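Local coordinates for competence/damage-inducible protein CinA (Agrobacterium tumefaciens, PDB 2A9S) that probably acts as a nicotinamide-nucleotide amidohydrolase, as do relatives in the CinA C-terminal family, though its own function has not been established, at residues A[140-145]-A[152-157]; A[4-9]-A[36-41]; A[29-34]-A[88-93]; A[126-129]-A[135-138]. One frame throughout, in Å; residues are numbered along the deposited sequence.

In the fold
Helices cover both faces of one mixed beta sheet, and the four contacts sample different layers of that sandwich. Interaction 4 is the sheet itself, a backbone ladder between its last two strands, with one strand largely buried and the other partly open. Interaction 1 continues from the same outer strand, 135-141, to helix 147-167, combining a ring face with a hydroxyl pair; Leu126 of interaction 4 packs against its Met140 and Thr157. Interaction 3 lies deepest, its centre about 6 Å from the centre of the chain, and is a thioether packing on strand 28-32 from helix 84-96. Interaction 2, also buried and apolar, sits beside the second subunit; Glu32 of 29-34 binds its helix 38-43.

Interaction 1 of 4, residues A[140-145]-A[152-157]; sequences MRYGDI and LATVRT
Tyr142 lays its ring against Ala153 and sends its hydroxyl on to Thr157, so one side chain meets helix 147-167 twice, by a face and by its end. The methyl of Ala153 sits over one face: CB is 3.6 Å from the centroid of the Tyr142 ring and 15° off the ring normal, a CH-pi contact displaced a little toward the rim, with CD1 and CE1 nearest. Met140 CB lies over the other face, which leaves the ring clamped between Met140 of the preceding strand and Ala153 of the helix. With chi1 at -62° the ring is swung away from the Tyr142 carbonyl carbon and held beside the backbone N, which aims it across at the helix.

One turn further on, Thr157 approaches from the opposite direction and places its oxygen in the plane of the ring, at the phenol edge. Tyr142 OH and Thr157 OG1 are 2.6 Å apart, a short hydrogen bond whose direction the heavy atoms leave open. Thr154 crosses the ring at about a right angle; its OG1 comes within 3.4 Å of Tyr142 CE2, but its hydrogen bond goes to Ile150 O in its own helix. Met140 adds a lighter touch, tip to tip, with its CE 4.0 Å from Thr157 OG1.

From strand 123-130, Val124 packs on Tyr142 and Leu126 on Thr157. The chemistry is thus divided: apolar packing fixes the plane of the ring, while the hydroxyl pair fixes its reach and gives the buried Thr157 oxygen a polar partner from outside its helix.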
loop_
_atom_site.group_PDB
_atom_site.type_symbol
_atom_site.label_atom_id
_atom_site.label_comp_id
_atom_site.label_asym_id
_atom_site.label_seq_id
_atom_site.Cartn_x
_atom_site.Cartn_y
_atom_site.Cartn_z
ATOM N N MET A 140 3.058 -16.944 11.797
ATOM C CA MET A 140 3.299 -17.872 10.705
ATOM C C MET A 140 4.786 -18.033 10.495
ATOM O O MET A 140 5.571 -17.098 10.741
ATOM C CB MET A 140 2.622 -17.410 9.418
ATOM C CG MET A 140 1.131 -17.121 9.596
ATOM S SD MET A 140 0.162 -18.598 10.094
ATOM C CE MET A 140 0.105 -19.475 8.598
ATOM N N ARG A 141 5.155 -19.238 10.063
ATOM C CA ARG A 141 6.537 -19.560 9.680
ATOM C C ARG A 141 6.469 -20.228 8.326
ATOM O O ARG A 141 6.300 -21.441 8.208
ATOM C CB ARG A 141 7.185 -20.453 10.735
ATOM C CG ARG A 141 7.465 -19.668 11.997
ATOM C CD ARG A 141 7.727 -20.531 13.238
ATOM N NE ARG A 141 8.005 -19.628 14.349
ATOM C CZ ARG A 141 9.213 -19.158 14.671
ATOM N NH1 ARG A 141 10.290 -19.511 13.994
ATOM N NH2 ARG A 141 9.345 -18.322 15.694
ATOM N N TYR A 142 6.547 -19.428 7.280
ATOM C CA TYR A 142 6.332 -19.943 5.945
ATOM C C TYR A 142 7.581 -20.649 5.418
ATOM O O TYR A 142 7.514 -21.349 4.426
ATOM C CB TYR A 142 5.948 -18.796 4.995
ATOM C CG TYR A 142 4.647 -18.090 5.354
ATOM C CD1 TYR A 142 3.407 -18.754 5.248
ATOM C CD2 TYR A 142 4.651 -16.759 5.765
ATOM C CE1 TYR A 142 2.210 -18.092 5.551
ATOM C CE2 TYR A 142 3.473 -16.093 6.053
ATOM C CZ TYR A 142 2.257 -16.762 5.954
ATOM O OH TYR A 142 1.100 -16.084 6.247
ATOM N N GLY A 143 8.714 -20.442 6.088
ATOM C CA GLY A 143 9.981 -21.035 5.642
ATOM C C GLY A 143 10.755 -20.149 4.694
ATOM O O GLY A 143 10.278 -19.092 4.270
ATOM N N ASP A 144 11.954 -20.590 4.334
ATOM C CA ASP A 144 12.811 -19.809 3.469
ATOM C C ASP A 144 12.433 -20.137 2.015
ATOM O O ASP A 144 13.214 -20.761 1.278
ATOM C CB ASP A 144 14.260 -20.164 3.785
ATOM C CG ASP A 144 15.267 -19.223 3.143
ATOM O OD1 ASP A 144 14.913 -18.128 2.640
ATOM O OD2 ASP A 144 16.463 -19.602 3.164
ATOM N N ILE A 145 11.244 -19.697 1.598
ATOM C CA ILE A 145 10.669 -20.131 0.321
ATOM C C ILE A 145 10.664 -19.112 -0.824
ATOM O O ILE A 145 10.181 -19.414 -1.938
ATOM C CB ILE A 145 9.227 -20.630 0.484
ATOM C CG1 ILE A 145 8.350 -19.549 1.144
ATOM C CG2 ILE A 145 9.207 -21.949 1.254
ATOM C CD1 ILE A 145 6.832 -19.853 1.013
ATOM N N LEU A 152 3.169 -13.273 -0.798
ATOM C CA LEU A 152 1.850 -13.731 -1.240
ATOM C C LEU A 152 1.215 -14.629 -0.169
ATOM O O LEU A 152 0.009 -14.547 0.068
ATOM C CB LEU A 152 1.922 -14.423 -2.601
ATOM C CG LEU A 152 2.266 -13.443 -3.741
ATOM C CD1 LEU A 152 2.480 -14.230 -5.020
ATOM C CD2 LEU A 152 1.170 -12.371 -3.886
ATOM N N ALA A 153 2.020 -15.475 0.478
ATOM C CA ALA A 153 1.541 -16.324 1.568
ATOM C C ALA A 153 0.962 -15.456 2.695
ATOM O O ALA A 153 -0.106 -15.766 3.266
ATOM C CB ALA A 153 2.708 -17.179 2.129
ATOM N N THR A 154 1.645 -14.347 2.958
ATOM C CA THR A 154 1.173 -13.392 3.970
ATOM C C THR A 154 -0.161 -12.736 3.576
ATOM O O THR A 154 -1.084 -12.612 4.417
ATOM C CB THR A 154 2.262 -12.320 4.290
ATOM O OG1 THR A 154 3.426 -12.980 4.807
ATOM C CG2 THR A 154 1.766 -11.292 5.357
ATOM N N VAL A 155 -0.269 -12.325 2.315
ATOM C CA VAL A 155 -1.523 -11.736 1.800
ATOM C C VAL A 155 -2.670 -12.717 2.024
ATOM O O VAL A 155 -3.711 -12.345 2.591
ATOM C CB VAL A 155 -1.428 -11.299 0.293
ATOM C CG1 VAL A 155 -2.815 -10.928 -0.236
ATOM C CG2 VAL A 155 -0.412 -10.115 0.083
ATOM N N ARG A 156 -2.459 -13.980 1.624
ATOM C CA ARG A 156 -3.470 -15.013 1.834
ATOM C C ARG A 156 -3.923 -15.085 3.315
ATOM O O ARG A 156 -5.125 -14.975 3.648
ATOM C CB ARG A 156 -2.941 -16.372 1.367
ATOM C CG ARG A 156 -3.997 -17.498 1.620
ATOM C CD ARG A 156 -3.508 -18.850 1.144
ATOM N NE ARG A 156 -3.292 -18.849 -0.292
ATOM C CZ ARG A 156 -2.090 -18.904 -0.863
ATOM N NH1 ARG A 156 -1.004 -19.016 -0.096
ATOM N NH2 ARG A 156 -1.971 -18.872 -2.197
ATOM N N THR A 157 -2.973 -15.260 4.221
ATOM C CA THR A 157 -3.334 -15.396 5.637
ATOM C C THR A 157 -4.046 -14.140 6.156
ATOM O O THR A 157 -5.003 -14.256 6.922
ATOM C CB THR A 157 -2.091 -15.706 6.490
ATOM O OG1 THR A 157 -1.403 -16.844 5.932
ATOM C CG2 THR A 157 -2.484 -15.968 7.959
#

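Interaction 2 of 4, residues A[4-9]-A[36-41]; sequences SLFPGD and GGLIAG
Phe6 points its ring into the short helix 38-43, meeting Leu38 and Gly41 on one side of an alpha/beta/alpha sandwich, where the N-terminal segment folds over the helical layer just before helix 8-24. The ring enters with its far end first. A chi1 of -69° turns it away from the Phe6 carbonyl carbon and toward helix 38-43, so that CE1, CZ and CE2 lead. The Leu38 carbonyl oxygen and the Gly41 backbone carbon both approach the ring at a slant.

The two side chains cross obliquely. Phe6 CE1 is 4.1 Å from Leu38 CB, and CZ is 4.2 Å from Leu38 CD2, so the leucine offers the root of its chain and one branch. On the other side of CZ the ring borders main chain directly: Gly41 has no side chain, and Phe6 CE2 comes to 3.8 Å from its carbonyl carbon. The helix turn that carries this surface starts at Gly37, its N-cap residue, and is closed by the bond from Gly41 N to Gly37 O at 2.8 Å. Glu32 supports the same end, accepting from the backbone N of Ile39 and of Ala40.

Around the pair, Leu152 of helix 147-167 packs on Phe6, and Leu5 of the second subunit touches both Phe6 and Leu38, which sets this buried contact at the dimer interface. The contact across the two segments is apolar apart from the backbone carbonyls, and its nearest approach is Phe6 CZ to Leu38 O, 3.6 Å.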
loop_
_atom_site.group_PDB
_atom_site.type_symbol
_atom_site.label_atom_id
_atom_site.label_comp_id
_atom_site.label_asym_id
_atom_site.label_seq_id
_atom_site.Cartn_x
_atom_site.Cartn_y
_atom_site.Cartn_z
ATOM N N SER A 4 -5.800 -11.498 -14.523
ATOM C CA SER A 4 -5.492 -11.786 -13.121
ATOM C C SER A 4 -4.093 -11.246 -12.786
ATOM O O SER A 4 -3.205 -11.222 -13.663
ATOM C CB SER A 4 -5.558 -13.288 -12.877
ATOM O OG SER A 4 -6.228 -13.573 -11.655
ATOM N N LEU A 5 -3.910 -10.766 -11.556
ATOM C CA LEU A 5 -2.577 -10.365 -11.086
ATOM C C LEU A 5 -2.165 -11.302 -9.961
ATOM O O LEU A 5 -1.074 -11.856 -9.993
ATOM C CB LEU A 5 -2.527 -8.875 -10.646
ATOM C CG LEU A 5 -1.211 -8.343 -10.055
ATOM C CD1 LEU A 5 -0.035 -8.385 -11.052
ATOM C CD2 LEU A 5 -1.348 -6.919 -9.483
ATOM N N PHE A 6 -3.038 -11.479 -8.970
ATOM C CA PHE A 6 -2.756 -12.371 -7.832
ATOM C C PHE A 6 -3.196 -13.809 -8.093
ATOM O O PHE A 6 -4.058 -14.031 -8.945
ATOM C CB PHE A 6 -3.455 -11.871 -6.557
ATOM C CG PHE A 6 -2.873 -10.578 -6.029
ATOM C CD1 PHE A 6 -1.837 -10.610 -5.100
ATOM C CD2 PHE A 6 -3.330 -9.340 -6.501
ATOM C CE1 PHE A 6 -1.280 -9.396 -4.638
ATOM C CE2 PHE A 6 -2.811 -8.136 -6.021
ATOM C CZ PHE A 6 -1.778 -8.184 -5.087
ATOM N N PRO A 7 -2.638 -14.773 -7.333
ATOM C CA PRO A 7 -3.138 -16.160 -7.382
ATOM C C PRO A 7 -4.660 -16.238 -7.181
ATOM O O PRO A 7 -5.224 -15.525 -6.343
ATOM C CB PRO A 7 -2.431 -16.829 -6.221
ATOM C CG PRO A 7 -1.141 -16.066 -6.078
ATOM C CD PRO A 7 -1.511 -14.636 -6.387
ATOM N N GLY A 8 -5.305 -17.124 -7.937
ATOM C CA GLY A 8 -6.754 -17.282 -7.931
ATOM C C GLY A 8 -7.421 -17.362 -6.569
ATOM O O GLY A 8 -8.485 -16.744 -6.357
ATOM N N ASP A 9 -6.808 -18.111 -5.647
ATOM C CA ASP A 9 -7.390 -18.247 -4.340
ATOM C C ASP A 9 -7.324 -16.930 -3.528
ATOM O O ASP A 9 -8.269 -16.634 -2.791
ATOM C CB ASP A 9 -6.847 -19.468 -3.589
ATOM C CG ASP A 9 -5.492 -19.226 -2.954
ATOM O OD1 ASP A 9 -4.518 -18.862 -3.668
ATOM O OD2 ASP A 9 -5.407 -19.428 -1.726
ATOM N N GLY A 36 4.358 -4.818 1.785
ATOM C CA GLY A 36 4.652 -3.577 1.026
ATOM C C GLY A 36 3.485 -2.922 0.268
ATOM O O GLY A 36 3.713 -2.132 -0.660
ATOM N N GLY A 37 2.249 -3.231 0.663
ATOM C CA GLY A 37 1.072 -2.677 -0.007
ATOM C C GLY A 37 0.246 -3.714 -0.765
ATOM O O GLY A 37 -0.833 -3.383 -1.262
ATOM N N LEU A 38 0.755 -4.948 -0.891
ATOM C CA LEU A 38 0.056 -5.992 -1.650
ATOM C C LEU A 38 -1.248 -6.452 -1.006
ATOM O O LEU A 38 -2.083 -7.009 -1.707
ATOM C CB LEU A 38 0.937 -7.216 -1.902
ATOM C CG LEU A 38 2.201 -6.941 -2.717
ATOM C CD1 LEU A 38 3.025 -8.247 -2.910
ATOM C CD2 LEU A 38 1.812 -6.301 -4.066
ATOM N N ILE A 39 -1.425 -6.229 0.306
ATOM C CA ILE A 39 -2.712 -6.622 0.901
ATOM C C ILE A 39 -3.805 -5.664 0.402
ATOM O O ILE A 39 -4.854 -6.119 -0.108
ATOM C CB ILE A 39 -2.696 -6.674 2.462
ATOM C CG1 ILE A 39 -1.652 -7.683 2.979
ATOM C CG2 ILE A 39 -4.127 -7.027 2.970
ATOM C CD1 ILE A 39 -1.556 -7.704 4.473
ATOM N N ALA A 40 -3.573 -4.346 0.570
ATOM C CA ALA A 40 -4.469 -3.343 -0.035
ATOM C C ALA A 40 -4.565 -3.585 -1.549
ATOM O O ALA A 40 -5.657 -3.454 -2.112
ATOM C CB ALA A 40 -4.002 -1.928 0.270
ATOM N N GLY A 41 -3.439 -3.944 -2.183
ATOM C CA GLY A 41 -3.397 -4.206 -3.631
ATOM C C GLY A 41 -4.381 -5.319 -4.014
ATOM O O GLY A 41 -5.200 -5.178 -4.927
#

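Interaction 3 of 4, residues A[29-34]-A[88-93]; sequences STAESC and LQMAHG
Met90 reaches from helix 84-96 to the end of strand 28-32 and is met there by Ala31 and Ser33. At the root, Met90 CB faces the strand and stands 4.4 Å from Ala31 CB, while the Met90 carbonyl oxygen lies 4.1 Å from the same methyl. CG and SD then run alongside the strand without close approach to it, the chain staying extended through chi2. The turn comes last: chi3 of 68° folds CE back toward the sheet, and this methyl makes nearly all of the contact. It lies 3.8 Å from Ala31 O and 4.2 Å from Ala31 CB, with the backbone N of Glu32 and of Ser33 at similar range. Ser33 CB, 4.3 Å from Met90 CE, is the last neighbour along the chain, while Ser33 OG is hydrogen-bonded to Lys65 NZ.

Val71 and Ala105 also pack on Met90, placing it between helix 84-96 and the central strands. The interface depends on shape and dispersion: a bendable chain seats a methyl against the backbone at the strand end, leaving the polar groups there to their own partners.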
loop_
_atom_site.group_PDB
_atom_site.type_symbol
_atom_site.label_atom_id
_atom_site.label_comp_id
_atom_site.label_asym_id
_atom_site.label_seq_id
_atom_site.Cartn_x
_atom_site.Cartn_y
_atom_site.Cartn_z
ATOM N N SER A 29 -9.059 -1.320 7.043
ATOM C CA SER A 29 -7.806 -0.621 6.803
ATOM C C SER A 29 -6.677 -1.607 6.971
ATOM O O SER A 29 -6.827 -2.616 7.654
ATOM C CB SER A 29 -7.628 0.571 7.736
ATOM O OG SER A 29 -7.554 0.169 9.082
ATOM N N THR A 30 -5.556 -1.319 6.322
ATOM C CA THR A 30 -4.454 -2.267 6.329
ATOM C C THR A 30 -3.228 -1.538 6.799
ATOM O O THR A 30 -3.072 -0.338 6.524
ATOM C CB THR A 30 -4.217 -2.845 4.886
ATOM O OG1 THR A 30 -3.837 -1.792 4.004
ATOM C CG2 THR A 30 -5.533 -3.445 4.318
ATOM N N ALA A 31 -2.336 -2.269 7.464
ATOM C CA ALA A 31 -1.076 -1.716 7.915
ATOM C C ALA A 31 -0.014 -2.731 7.528
ATOM O O ALA A 31 -0.038 -3.840 8.052
ATOM C CB ALA A 31 -1.083 -1.544 9.416
ATOM N N GLU A 32 0.924 -2.364 6.660
ATOM C CA GLU A 32 1.751 -3.379 6.031
ATOM C C GLU A 32 3.226 -3.055 6.152
ATOM O O GLU A 32 3.672 -1.970 5.789
ATOM C CB GLU A 32 1.394 -3.517 4.542
ATOM C CG GLU A 32 -0.107 -3.758 4.312
ATOM C CD GLU A 32 -0.430 -4.022 2.894
ATOM O OE1 GLU A 32 0.283 -4.853 2.288
ATOM O OE2 GLU A 32 -1.418 -3.414 2.417
ATOM N N SER A 33 3.986 -4.019 6.625
ATOM C CA SER A 33 5.412 -3.869 6.610
ATOM C C SER A 33 5.900 -4.747 5.418
ATOM O O SER A 33 6.041 -4.242 4.254
ATOM C CB SER A 33 5.940 -4.220 8.010
ATOM O OG SER A 33 7.317 -3.893 8.195
ATOM N N CYS A 34 6.030 -6.046 5.680
ATOM C CA CYS A 34 6.670 -6.980 4.753
ATOM C C CYS A 34 5.972 -7.174 3.403
ATOM O O CYS A 34 6.662 -7.455 2.431
ATOM C CB CYS A 34 6.888 -8.329 5.428
ATOM S SG CYS A 34 5.379 -9.061 6.047
ATOM N N LEU A 88 0.234 -6.235 17.048
ATOM C CA LEU A 88 -0.910 -5.734 17.805
ATOM C C LEU A 88 -0.986 -4.211 17.804
ATOM O O LEU A 88 -2.065 -3.676 17.573
ATOM C CB LEU A 88 -0.893 -6.263 19.240
ATOM C CG LEU A 88 -1.087 -7.768 19.406
ATOM C CD1 LEU A 88 -0.870 -8.121 20.885
ATOM C CD2 LEU A 88 -2.483 -8.150 18.957
ATOM N N GLN A 89 0.123 -3.516 18.033
ATOM C CA GLN A 89 0.113 -2.043 18.036
ATOM C C GLN A 89 -0.169 -1.431 16.665
ATOM O O GLN A 89 -0.910 -0.451 16.549
ATOM C CB GLN A 89 1.399 -1.473 18.621
ATOM C CG GLN A 89 1.459 -1.743 20.119
ATOM C CD GLN A 89 2.579 -1.017 20.801
ATOM O OE1 GLN A 89 3.487 -0.501 20.160
ATOM N NE2 GLN A 89 2.536 -1.000 22.130
ATOM N N MET A 90 0.408 -2.031 15.626
ATOM C CA MET A 90 0.092 -1.643 14.253
ATOM C C MET A 90 -1.423 -1.761 13.965
ATOM O O MET A 90 -2.026 -0.844 13.378
ATOM C CB MET A 90 0.884 -2.499 13.251
ATOM C CG MET A 90 2.395 -2.200 13.160
ATOM S SD MET A 90 3.354 -3.344 12.083
ATOM C CE MET A 90 2.707 -2.921 10.459
ATOM N N ALA A 91 -2.029 -2.865 14.377
ATOM C CA ALA A 91 -3.437 -3.132 14.083
ATOM C C ALA A 91 -4.309 -2.084 14.803
ATOM O O ALA A 91 -5.237 -1.498 14.226
ATOM C CB ALA A 91 -3.817 -4.573 14.523
ATOM N N HIS A 92 -3.960 -1.834 16.065
ATOM C CA HIS A 92 -4.649 -0.844 16.871
ATOM C C HIS A 92 -4.514 0.551 16.251
ATOM O O HIS A 92 -5.522 1.277 16.100
ATOM C CB HIS A 92 -4.087 -0.853 18.290
ATOM C CG HIS A 92 -4.763 0.124 19.196
ATOM N ND1 HIS A 92 -4.216 1.347 19.510
ATOM C CD2 HIS A 92 -5.966 0.071 19.820
ATOM C CE1 HIS A 92 -5.039 1.996 20.319
ATOM N NE2 HIS A 92 -6.114 1.248 20.514
ATOM N N GLY A 93 -3.281 0.934 15.904
ATOM C CA GLY A 93 -3.033 2.211 15.212
ATOM C C GLY A 93 -3.786 2.381 13.899
ATOM O O GLY A 93 -4.366 3.451 13.626
#

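Interaction 4 of 4, residues A[126-129]-A[135-138]; sequences LATK and VLHH
Four backbone hydrogen bonds tie Leu126 to His138 and Thr128 to Leu136, the hydrogen-bonded pairs of two antiparallel strands whose axes pass 4.7 Å apart. The bonds are short and fairly straight: Thr128 N to Leu136 O is 2.8 Å and its return, Leu136 N to Thr128 O, 2.9 Å, both in the carbonyl plane. Between them sits the non-hydrogen-bonded pair Ala127 and His137, CA atoms 4.3 Å apart, where CA-H...O contacts to Leu136 O and Leu126 O add to the ladder.

The inner strand is the tight side. Leu126 and Thr128 point to the face covered by helix 147-167, where Met161 packs on both. Thr128 OG1 lies between the backbone N and the carbonyl carbon, chi1 56°, and rests 3.5 Å from Leu136 CB; it is buried with no polar partner in the model. Ala127 faces the other way, where Ala87 of helix 84-96 packs on it.

The Lys129-Val135 end and the outer strand are more open. Lys129 and Val135 are both partly exposed, and the aliphatic part of the lysine chain, extended, runs its CG past Val135 CG2 at 3.6 Å. His137, also partly exposed, still sets its CD2 3.1 Å from Leu126 O, oblique to the ring, while its NE2 is hydrogen-bonded to His125 ND1 and the two rings lie close to parallel. His138, at the end of the ladder, is exposed and contributes mostly backbone.

A mostly buried inner strand, a half-open outer strand and regular alternation of hydrogen-bonded and non-hydrogen-bonded pairs make this the beta hairpin 123-130/135-141 that ends the mixed sheet of the chain.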
loop_
_atom_site.group_PDB
_atom_site.type_symbol
_atom_site.label_atom_id
_atom_site.label_comp_id
_atom_site.label_asym_id
_atom_site.label_seq_id
_atom_site.Cartn_x
_atom_site.Cartn_y
_atom_site.Cartn_z
ATOM N N LEU A 126 0.882 -11.625 12.224
ATOM C CA LEU A 126 -0.317 -10.985 11.673
ATOM C C LEU A 126 -1.282 -10.735 12.815
ATOM O O LEU A 126 -1.442 -11.585 13.724
ATOM C CB LEU A 126 -0.997 -11.848 10.594
ATOM C CG LEU A 126 -0.194 -12.277 9.366
ATOM C CD1 LEU A 126 0.530 -13.606 9.637
ATOM C CD2 LEU A 126 -1.114 -12.401 8.170
ATOM N N ALA A 127 -1.956 -9.584 12.757
ATOM C CA ALA A 127 -2.953 -9.249 13.788
ATOM C C ALA A 127 -4.110 -8.551 13.097
ATOM O O ALA A 127 -3.905 -7.718 12.204
ATOM C CB ALA A 127 -2.353 -8.361 14.862
ATOM N N THR A 128 -5.324 -8.893 13.510
ATOM C CA THR A 128 -6.502 -8.140 13.083
ATOM C C THR A 128 -7.248 -7.625 14.311
ATOM O O THR A 128 -7.355 -8.346 15.320
ATOM C CB THR A 128 -7.446 -8.986 12.215
ATOM O OG1 THR A 128 -7.813 -10.175 12.934
ATOM C CG2 THR A 128 -6.775 -9.394 10.917
ATOM N N LYS A 129 -7.759 -6.397 14.239
ATOM C CA LYS A 129 -8.525 -5.840 15.366
ATOM C C LYS A 129 -9.862 -5.235 14.918
ATOM O O LYS A 129 -9.980 -4.744 13.800
ATOM C CB LYS A 129 -7.682 -4.836 16.137
ATOM C CG LYS A 129 -8.331 -4.337 17.433
ATOM C CD LYS A 129 -7.389 -3.500 18.251
ATOM C CE LYS A 129 -8.097 -3.090 19.543
ATOM N NZ LYS A 129 -7.138 -2.508 20.513
ATOM N N VAL A 135 -9.422 -9.016 19.131
ATOM C CA VAL A 135 -8.160 -9.121 18.387
ATOM C C VAL A 135 -7.859 -10.576 18.041
ATOM O O VAL A 135 -8.043 -11.471 18.876
ATOM C CB VAL A 135 -6.969 -8.537 19.185
ATOM C CG1 VAL A 135 -5.669 -8.697 18.405
ATOM C CG2 VAL A 135 -7.206 -7.064 19.508
ATOM N N LEU A 136 -7.385 -10.826 16.822
ATOM C CA LEU A 136 -6.852 -12.147 16.464
ATOM C C LEU A 136 -5.394 -11.986 16.051
ATOM O O LEU A 136 -5.065 -11.024 15.356
ATOM C CB LEU A 136 -7.621 -12.742 15.285
ATOM C CG LEU A 136 -9.117 -12.914 15.498
ATOM C CD1 LEU A 136 -9.743 -13.422 14.207
ATOM C CD2 LEU A 136 -9.357 -13.865 16.698
ATOM N N HIS A 137 -4.534 -12.897 16.497
ATOM C CA HIS A 137 -3.116 -12.899 16.081
ATOM C C HIS A 137 -2.663 -14.296 15.665
ATOM O O HIS A 137 -3.043 -15.290 16.277
ATOM C CB HIS A 137 -2.193 -12.299 17.161
ATOM C CG HIS A 137 -0.739 -12.662 17.003
ATOM N ND1 HIS A 137 -0.176 -13.751 17.640
ATOM C CD2 HIS A 137 0.264 -12.085 16.292
ATOM C CE1 HIS A 137 1.114 -13.811 17.351
ATOM N NE2 HIS A 137 1.406 -12.821 16.527
ATOM N N HIS A 138 -1.886 -14.369 14.594
ATOM C CA HIS A 138 -1.267 -15.625 14.180
ATOM C C HIS A 138 0.184 -15.371 13.907
ATOM O O HIS A 138 0.515 -14.383 13.273
ATOM C CB HIS A 138 -1.882 -16.149 12.902
ATOM C CG HIS A 138 -3.218 -16.774 13.092
ATOM N ND1 HIS A 138 -3.374 -18.089 13.491
ATOM C CD2 HIS A 138 -4.467 -16.269 12.941
ATOM C CE1 HIS A 138 -4.666 -18.363 13.574
ATOM N NE2 HIS A 138 -5.349 -17.276 13.248
#